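Local coordinates for protein transcobalamin-1 (Homo sapiens, PDB 4KKI) that binds vitamin B12 (cobalamin) with femtomolar affinity and protects it from the acid of the stomach during transport, at residues Cys26-Glu31 and Gln267-Val272; Ile34-Leu39 and Thr274-Gly279; Tyr81-Arg86 and Tyr116-Lys121. All coordinates share one frame; numbering follows the deposited sequence.

Contact 1 of 3, residues Cys26-Glu31 and Gln267-Val272; sequences CEVSEE and QTLNTV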
# COMPACT_ATOMS: atom_id res chain seq x y z
N CYS A 26 12.38 8.86 13.99
CA CYS A 26 12.01 10.26 14.19
C CYS A 26 10.50 10.41 14.01
O CYS A 26 9.84 9.52 13.48
CB CYS A 26 12.77 11.18 13.23
SG CYS A 26 12.25 11.12 11.51
N GLU A 27 9.97 11.54 14.46
CA GLU A 27 8.53 11.77 14.41
C GLU A 27 8.21 13.25 14.52
O GLU A 27 9.05 14.05 14.92
CB GLU A 27 7.82 10.99 15.51
CG GLU A 27 8.25 11.37 16.92
CD GLU A 27 7.78 10.37 17.96
OE1 GLU A 27 6.67 10.53 18.50
OE2 GLU A 27 8.54 9.41 18.24
N VAL A 28 6.98 13.60 14.15
CA VAL A 28 6.52 14.97 14.24
C VAL A 28 6.43 15.41 15.70
O VAL A 28 5.81 14.74 16.53
CB VAL A 28 5.13 15.12 13.58
CG1 VAL A 28 4.59 16.52 13.79
CG2 VAL A 28 5.21 14.79 12.10
N SER A 29 7.07 16.53 16.02
CA SER A 29 6.98 17.10 17.36
C SER A 29 5.55 17.52 17.67
O SER A 29 4.75 17.75 16.76
CB SER A 29 7.93 18.30 17.50
OG SER A 29 7.67 19.28 16.51
N GLU A 30 5.22 17.60 18.95
CA GLU A 30 3.86 17.94 19.38
C GLU A 30 3.47 19.36 18.97
O GLU A 30 2.29 19.69 18.88
CB GLU A 30 3.69 17.75 20.89
CG GLU A 30 3.83 16.31 21.35
CD GLU A 30 3.22 16.08 22.72
OE1 GLU A 30 2.27 16.80 23.08
OE2 GLU A 30 3.69 15.17 23.43
N GLU A 31 4.47 20.20 18.73
CA GLU A 31 4.23 21.56 18.25
C GLU A 31 3.78 21.53 16.79
O GLU A 31 2.99 22.37 16.36
CB GLU A 31 5.50 22.41 18.40
CG GLU A 31 5.36 23.83 17.87
CD GLU A 31 6.61 24.66 18.11
OE1 GLU A 31 7.40 24.31 19.01
OE2 GLU A 31 6.79 25.67 17.40
N GLN A 267 15.27 14.67 7.58
CA GLN A 267 15.12 15.22 6.24
C GLN A 267 13.94 14.57 5.53
O GLN A 267 13.11 15.26 4.92
CB GLN A 267 16.39 15.03 5.42
CG GLN A 267 16.32 15.64 4.03
CD GLN A 267 17.25 14.97 3.03
OE1 GLN A 267 17.77 13.88 3.29
NE2 GLN A 267 17.45 15.61 1.89
N THR A 268 13.87 13.25 5.61
CA THR A 268 12.76 12.49 5.04
C THR A 268 11.43 12.97 5.61
O THR A 268 10.48 13.23 4.87
CB THR A 268 12.91 10.98 5.31
OG1 THR A 268 14.06 10.48 4.61
CG2 THR A 268 11.68 10.22 4.85
N LEU A 269 11.38 13.10 6.94
CA LEU A 269 10.19 13.59 7.63
C LEU A 269 9.79 14.99 7.16
O LEU A 269 8.62 15.24 6.86
CB LEU A 269 10.43 13.58 9.14
CG LEU A 269 9.35 14.20 10.03
CD1 LEU A 269 8.04 13.44 9.90
CD2 LEU A 269 9.81 14.22 11.48
N ASN A 270 10.77 15.89 7.08
CA ASN A 270 10.52 17.26 6.66
C ASN A 270 9.97 17.37 5.24
O ASN A 270 9.03 18.12 4.99
CB ASN A 270 11.80 18.11 6.78
CG ASN A 270 12.21 18.34 8.22
OD1 ASN A 270 11.39 18.23 9.14
ND2 ASN A 270 13.48 18.67 8.43
N THR A 271 10.55 16.60 4.33
CA THR A 271 10.09 16.57 2.95
C THR A 271 8.65 16.07 2.86
O THR A 271 7.83 16.62 2.12
CB THR A 271 11.01 15.69 2.08
OG1 THR A 271 12.32 16.25 2.06
CG2 THR A 271 10.48 15.61 0.65
N VAL A 272 8.34 15.02 3.63
CA VAL A 272 6.98 14.49 3.67
C VAL A 272 5.99 15.54 4.19
O VAL A 272 4.92 15.73 3.61
CB VAL A 272 6.89 13.21 4.52
CG1 VAL A 272 5.44 12.78 4.71
CG2 VAL A 272 7.70 12.09 3.86

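Contact 2 of 3, residues Ile34-Leu39 and Thr274-Gly279; sequences IRLKPL and TEISQG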
# COMPACT_ATOMS: atom_id res chain seq x y z
N ILE A 34 -0.11 20.12 14.05
CA ILE A 34 -1.03 20.84 13.17
C ILE A 34 -0.75 20.53 11.70
O ILE A 34 -1.66 20.57 10.86
CB ILE A 34 -0.98 22.37 13.43
CG1 ILE A 34 -2.06 23.11 12.63
CG2 ILE A 34 0.42 22.93 13.14
CD1 ILE A 34 -3.47 22.67 12.96
N ARG A 35 0.50 20.20 11.39
CA ARG A 35 0.88 19.86 10.02
C ARG A 35 0.28 18.54 9.56
O ARG A 35 0.22 18.26 8.36
CB ARG A 35 2.41 19.81 9.89
CG ARG A 35 3.07 21.18 9.87
CD ARG A 35 4.58 21.04 9.74
NE ARG A 35 5.22 22.31 9.40
CZ ARG A 35 5.48 22.70 8.16
NH1 ARG A 35 5.17 21.93 7.14
NH2 ARG A 35 6.07 23.87 7.95
N LEU A 36 -0.18 17.72 10.51
CA LEU A 36 -0.80 16.44 10.18
C LEU A 36 -2.30 16.57 9.94
O LEU A 36 -2.95 15.60 9.54
CB LEU A 36 -0.52 15.41 11.28
CG LEU A 36 0.96 15.10 11.52
CD1 LEU A 36 1.11 13.99 12.54
CD2 LEU A 36 1.64 14.74 10.22
N LYS A 37 -2.84 17.75 10.19
CA LYS A 37 -4.27 18.01 10.02
C LYS A 37 -4.84 17.65 8.64
O LYS A 37 -5.93 17.07 8.57
CB LYS A 37 -4.62 19.46 10.38
CG LYS A 37 -5.75 19.61 11.41
CD LYS A 37 -7.04 18.97 10.93
CE LYS A 37 -8.20 19.22 11.88
NZ LYS A 37 -8.60 20.66 11.92
N PRO A 38 -4.14 18.01 7.54
CA PRO A 38 -4.68 17.63 6.23
C PRO A 38 -4.90 16.13 6.09
O PRO A 38 -5.86 15.71 5.45
CB PRO A 38 -3.60 18.11 5.26
CG PRO A 38 -2.99 19.27 5.95
CD PRO A 38 -2.95 18.87 7.40
N LEU A 39 -4.01 15.34 6.69
CA LEU A 39 -4.16 13.89 6.68
C LEU A 39 -5.43 13.50 7.41
O LEU A 39 -6.21 12.68 6.93
CB LEU A 39 -2.96 13.21 7.34
CG LEU A 39 -1.57 13.48 6.76
CD1 LEU A 39 -0.53 12.64 7.48
CD2 LEU A 39 -1.55 13.21 5.27
N THR A 274 6.25 18.69 4.01
CA THR A 274 6.11 19.68 2.95
C THR A 274 5.09 19.20 1.92
O THR A 274 4.25 19.98 1.45
CB THR A 274 7.44 19.95 2.24
OG1 THR A 274 8.39 20.45 3.19
CG2 THR A 274 7.26 20.97 1.13
N GLU A 275 5.17 17.92 1.57
CA GLU A 275 4.24 17.32 0.62
C GLU A 275 2.80 17.41 1.12
O GLU A 275 1.89 17.71 0.36
CB GLU A 275 4.60 15.86 0.36
CG GLU A 275 5.98 15.65 -0.25
CD GLU A 275 6.02 15.95 -1.74
OE1 GLU A 275 5.83 17.12 -2.12
OE2 GLU A 275 6.24 15.00 -2.52
N ILE A 276 2.60 17.13 2.41
CA ILE A 276 1.28 17.18 3.03
C ILE A 276 0.65 18.57 2.88
O ILE A 276 -0.51 18.70 2.51
CB ILE A 276 1.33 16.81 4.52
CG1 ILE A 276 1.85 15.39 4.70
CG2 ILE A 276 -0.04 16.96 5.16
CD1 ILE A 276 2.01 14.98 6.15
N SER A 277 1.44 19.60 3.18
CA SER A 277 0.95 20.97 3.11
C SER A 277 0.59 21.36 1.68
O SER A 277 -0.24 22.23 1.46
CB SER A 277 2.00 21.93 3.67
OG SER A 277 3.19 21.89 2.91
N GLN A 278 1.22 20.69 0.72
CA GLN A 278 0.94 20.95 -0.69
C GLN A 278 -0.22 20.11 -1.21
O GLN A 278 -0.58 20.19 -2.38
CB GLN A 278 2.20 20.72 -1.53
CG GLN A 278 3.33 21.67 -1.21
CD GLN A 278 4.63 21.28 -1.87
OE1 GLN A 278 4.78 20.15 -2.35
NE2 GLN A 278 5.58 22.20 -1.90
N GLY A 279 -0.80 19.30 -0.33
CA GLY A 279 -1.96 18.50 -0.67
C GLY A 279 -1.63 17.23 -1.44
O GLY A 279 -2.47 16.71 -2.18

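Contact 3 of 3, residues Tyr81-Arg86 and Tyr116-Lys121; sequences YNVKSR and YHLIDK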
# COMPACT_ATOMS: atom_id res chain seq x y z
N TYR A 81 -20.36 -6.70 6.10
CA TYR A 81 -20.90 -6.92 4.76
C TYR A 81 -20.07 -7.94 3.98
O TYR A 81 -20.61 -8.89 3.43
CB TYR A 81 -20.97 -5.60 3.98
CG TYR A 81 -21.24 -5.78 2.51
CD1 TYR A 81 -22.50 -6.16 2.06
CD2 TYR A 81 -20.24 -5.58 1.57
CE1 TYR A 81 -22.75 -6.33 0.71
CE2 TYR A 81 -20.49 -5.75 0.22
CZ TYR A 81 -21.74 -6.12 -0.20
OH TYR A 81 -21.99 -6.29 -1.55
N ASN A 82 -18.76 -7.73 3.95
CA ASN A 82 -17.86 -8.63 3.23
C ASN A 82 -17.84 -10.04 3.82
O ASN A 82 -17.81 -11.02 3.08
CB ASN A 82 -16.45 -8.05 3.16
CG ASN A 82 -16.33 -6.90 2.18
OD1 ASN A 82 -16.18 -7.11 0.98
ND2 ASN A 82 -16.40 -5.68 2.70
N VAL A 83 -17.87 -10.13 5.14
CA VAL A 83 -17.84 -11.42 5.81
C VAL A 83 -19.12 -12.23 5.55
O VAL A 83 -19.06 -13.43 5.30
CB VAL A 83 -17.62 -11.27 7.33
CG1 VAL A 83 -17.98 -12.54 8.07
CG2 VAL A 83 -16.17 -10.87 7.62
N LYS A 84 -20.26 -11.55 5.57
CA LYS A 84 -21.54 -12.24 5.50
C LYS A 84 -21.98 -12.59 4.08
O LYS A 84 -22.92 -13.37 3.90
CB LYS A 84 -22.64 -11.42 6.19
CG LYS A 84 -23.26 -10.35 5.31
CD LYS A 84 -24.38 -9.61 6.04
CE LYS A 84 -25.17 -8.71 5.10
NZ LYS A 84 -25.86 -9.48 4.04
N SER A 85 -21.32 -12.04 3.07
CA SER A 85 -21.79 -12.24 1.70
C SER A 85 -20.74 -12.09 0.60
O SER A 85 -21.09 -12.02 -0.58
CB SER A 85 -22.97 -11.32 1.41
OG SER A 85 -22.60 -9.96 1.56
N ARG A 86 -19.46 -12.04 0.96
CA ARG A 86 -18.41 -11.89 -0.04
C ARG A 86 -17.05 -12.35 0.47
O ARG A 86 -16.02 -12.04 -0.13
CB ARG A 86 -18.32 -10.43 -0.49
CG ARG A 86 -17.92 -10.25 -1.95
CD ARG A 86 -17.45 -8.84 -2.23
NE ARG A 86 -16.09 -8.60 -1.74
CZ ARG A 86 -15.00 -8.76 -2.48
NH1 ARG A 86 -15.09 -9.15 -3.74
NH2 ARG A 86 -13.80 -8.52 -1.95
N TYR A 116 -15.54 -14.70 13.92
CA TYR A 116 -15.69 -15.00 12.50
C TYR A 116 -14.59 -15.93 12.00
O TYR A 116 -14.58 -16.33 10.84
CB TYR A 116 -15.69 -13.72 11.67
CG TYR A 116 -16.86 -12.80 11.92
CD1 TYR A 116 -18.10 -13.30 12.29
CD2 TYR A 116 -16.73 -11.42 11.80
CE1 TYR A 116 -19.18 -12.46 12.53
CE2 TYR A 116 -17.80 -10.57 12.03
CZ TYR A 116 -19.02 -11.10 12.39
OH TYR A 116 -20.08 -10.26 12.63
N HIS A 117 -13.66 -16.26 12.90
CA HIS A 117 -12.50 -17.09 12.57
C HIS A 117 -11.69 -16.53 11.41
O HIS A 117 -11.31 -17.26 10.49
CB HIS A 117 -12.93 -18.54 12.30
CG HIS A 117 -13.38 -19.27 13.53
ND1 HIS A 117 -12.58 -20.19 14.17
CD2 HIS A 117 -14.53 -19.20 14.23
CE1 HIS A 117 -13.23 -20.67 15.22
NE2 HIS A 117 -14.41 -20.09 15.28
N LEU A 118 -11.42 -15.23 11.46
CA LEU A 118 -10.73 -14.54 10.38
C LEU A 118 -9.28 -14.98 10.25
O LEU A 118 -8.72 -15.00 9.15
CB LEU A 118 -10.81 -13.03 10.58
CG LEU A 118 -12.22 -12.45 10.61
CD1 LEU A 118 -12.19 -10.93 10.68
CD2 LEU A 118 -13.02 -12.92 9.40
N ILE A 119 -8.66 -15.34 11.37
CA ILE A 119 -7.29 -15.81 11.37
C ILE A 119 -7.20 -17.14 10.62
O ILE A 119 -6.32 -17.33 9.78
CB ILE A 119 -6.75 -15.99 12.81
CG1 ILE A 119 -6.63 -14.63 13.51
CG2 ILE A 119 -5.39 -16.68 12.79
CD1 ILE A 119 -6.10 -14.72 14.92
N ASP A 120 -8.13 -18.04 10.92
CA ASP A 120 -8.21 -19.31 10.22
C ASP A 120 -8.43 -19.09 8.72
O ASP A 120 -7.82 -19.76 7.89
CB ASP A 120 -9.33 -20.19 10.80
CG ASP A 120 -9.02 -20.68 12.20
OD1 ASP A 120 -8.21 -20.03 12.89
OD2 ASP A 120 -9.59 -21.71 12.61
N LYS A 121 -9.29 -18.13 8.39
CA LYS A 121 -9.58 -17.83 6.99
C LYS A 121 -8.37 -17.24 6.29
O LYS A 121 -8.13 -17.52 5.11
CB LYS A 121 -10.78 -16.88 6.88
CG LYS A 121 -12.12 -17.53 7.16
CD LYS A 121 -12.46 -18.57 6.10
CE LYS A 121 -13.70 -19.37 6.47
NZ LYS A 121 -14.89 -18.51 6.72

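Contact 1 of 3, residues Cys26-Glu31 and Gln267-Val272
L269 meets C26, E27 and V28 where the N-terminal loop of haptocorrin, residues 26-31, lies against helix 265-277 of the alpha6-alpha6 helical barrel. The loop has no regular secondary structure here, and what ties it to the helix is covalent: C26 SG forms a disulfide with C265, one turn before L269. The backbones come closest at E27 and L269, whose CA atoms are 7.2 Å apart.

The apolar contacts all converge on the leucine. C26 points its side chain at the helix, and its sulfur rests 3.9 Å from L269 CB and equally close to L269 CD2, so the disulfide also works as a hydrophobic surface. L269 holds CG anti to its backbone N (chi1 174°), beside the carbonyl carbon, and the fork at CG then splits the methyls: CD2 goes to the E27 carbonyl and the C26 sulfur, CD1 to V28, whose side chain the leucine crosses at about a right angle. L294 of helix 284-294 touches both V28 and L269, so the leucine is packed from a third element as well.

One contact is of a methyl with a peptide group. L269 CD2 lies 3.5 Å from E27 O and 3.6 Å from E27 C, which puts it beside the carbonyl bond rather than off its oxygen end. E27 CB points away from the helix, and the residue is exposed.

No hydrogen bond crosses between the segments. The polar bonds serve other neighbours: the V28 backbone bonds to that of L294, while T268 OG1 bonds with G236 O and W263 NE1, and T271 OG1 with N235 O, linking the helix to the loops beside it. The branch of V28 that closes the contact is CG2, the methyl lying beside its own backbone N, at 3.8 Å from L269 CD1.

Contact 2 of 3, residues Ile34-Leu39 and Thr274-Gly279
T274 O takes two donors near the end of helix 265-277: S277 OG at 2.6 Å and Q278 N at 3.2 Å, both from the same face of its carbonyl plane, the hydroxyl tilted 30° out of it. G279, with positive phi, then ends the helix in a Schellman motif, its N bonded to I276 O at 2.9 Å.

I276, inside this last turn, carries the contact with 34-39. Its CG2, anti to the backbone N, touches R35 O (3.5 Å) and, at about a right angle to it, the P38 ring, where CB is nearest at 3.7 Å. The L39 fork touches both branches of I276, CD1 on CD1 at 3.7 Å and CD2 on CG2 at 4.0 Å; L36 CD2 meets I276 CD1 more loosely. P38 and L39 each cross the isoleucine at about a right angle. With L39 cut back to an alanine, I276 would lose the leucine methyls on both its branches and a gap would probably open toward V290, L294 and F281.

The join sets the 3-10 turn and start of helix 37-45 against the end of helix 265-277. Helix 284-294 supplies L294, which touches L36, L39 and I276, and V290, which touches L39, while F281, in the loop between helices 265-277 and 284-294, touches L39 and I276.

Contact 3 of 3, residues Tyr81-Arg86 and Tyr116-Lys121
V83 stands over the ring of Y116, presenting one methyl to its face. CG1 sits 4.0 Å above the ring plane, displaced toward the rim, and lies 4.1 Å from the Y116 ring centroid, 15° off the ring normal: a CH-pi contact, with Y116 CG the nearest ring atom. The two side chains meet obliquely. Y116 turns its CG beside the backbone N (chi1 -65°), which brings the ring across to the valine from the loop just before helix 118-135.

The second methyl of V83, CG2, is directed to L118, whose CD2 it approaches at 4.2 Å. One valine thus bridges the tyrosine face and the buried leucine, and L118 continues inward onto L95, I98 and I99 of helix 92-102. Beside V83, R86 NE bonds N82 OD1 at 3.1 Å, nearly in the guanidinium plane.

The C-terminal end of helix 69-85 is thereby joined to the beginning of helix 118-135, with helix 92-102 packed behind L118. Within the alpha6-alpha6 helical barrel of the N-terminal alpha domain, the contact joins two helices separated in sequence by 92-102 and the short 111-115.

How the contacts relate
Contacts 1 and 2 form one continuous patch along helix 265-277, their centres about 11 Å apart. The N-terminal chain follows this helix in order, and the two contacts touch directly where V28 CG2 meets L36 CD2 at 4.0 Å; helix 284-294 backs both. Contact 3 is remote, its centre about 38 Å from that of contact 1 and about 35 Å from that of contact 2, and it joins helices that fall between the paired segments in sequence. None of the three touches cyanocobalamin. Contact 2 lies nearer the ligand than contact 3: the L39 side chain is about 11 Å from it and about 9 Å from that of Q289, which binds it, whereas the L118 side chain is about 14 Å from the ligand.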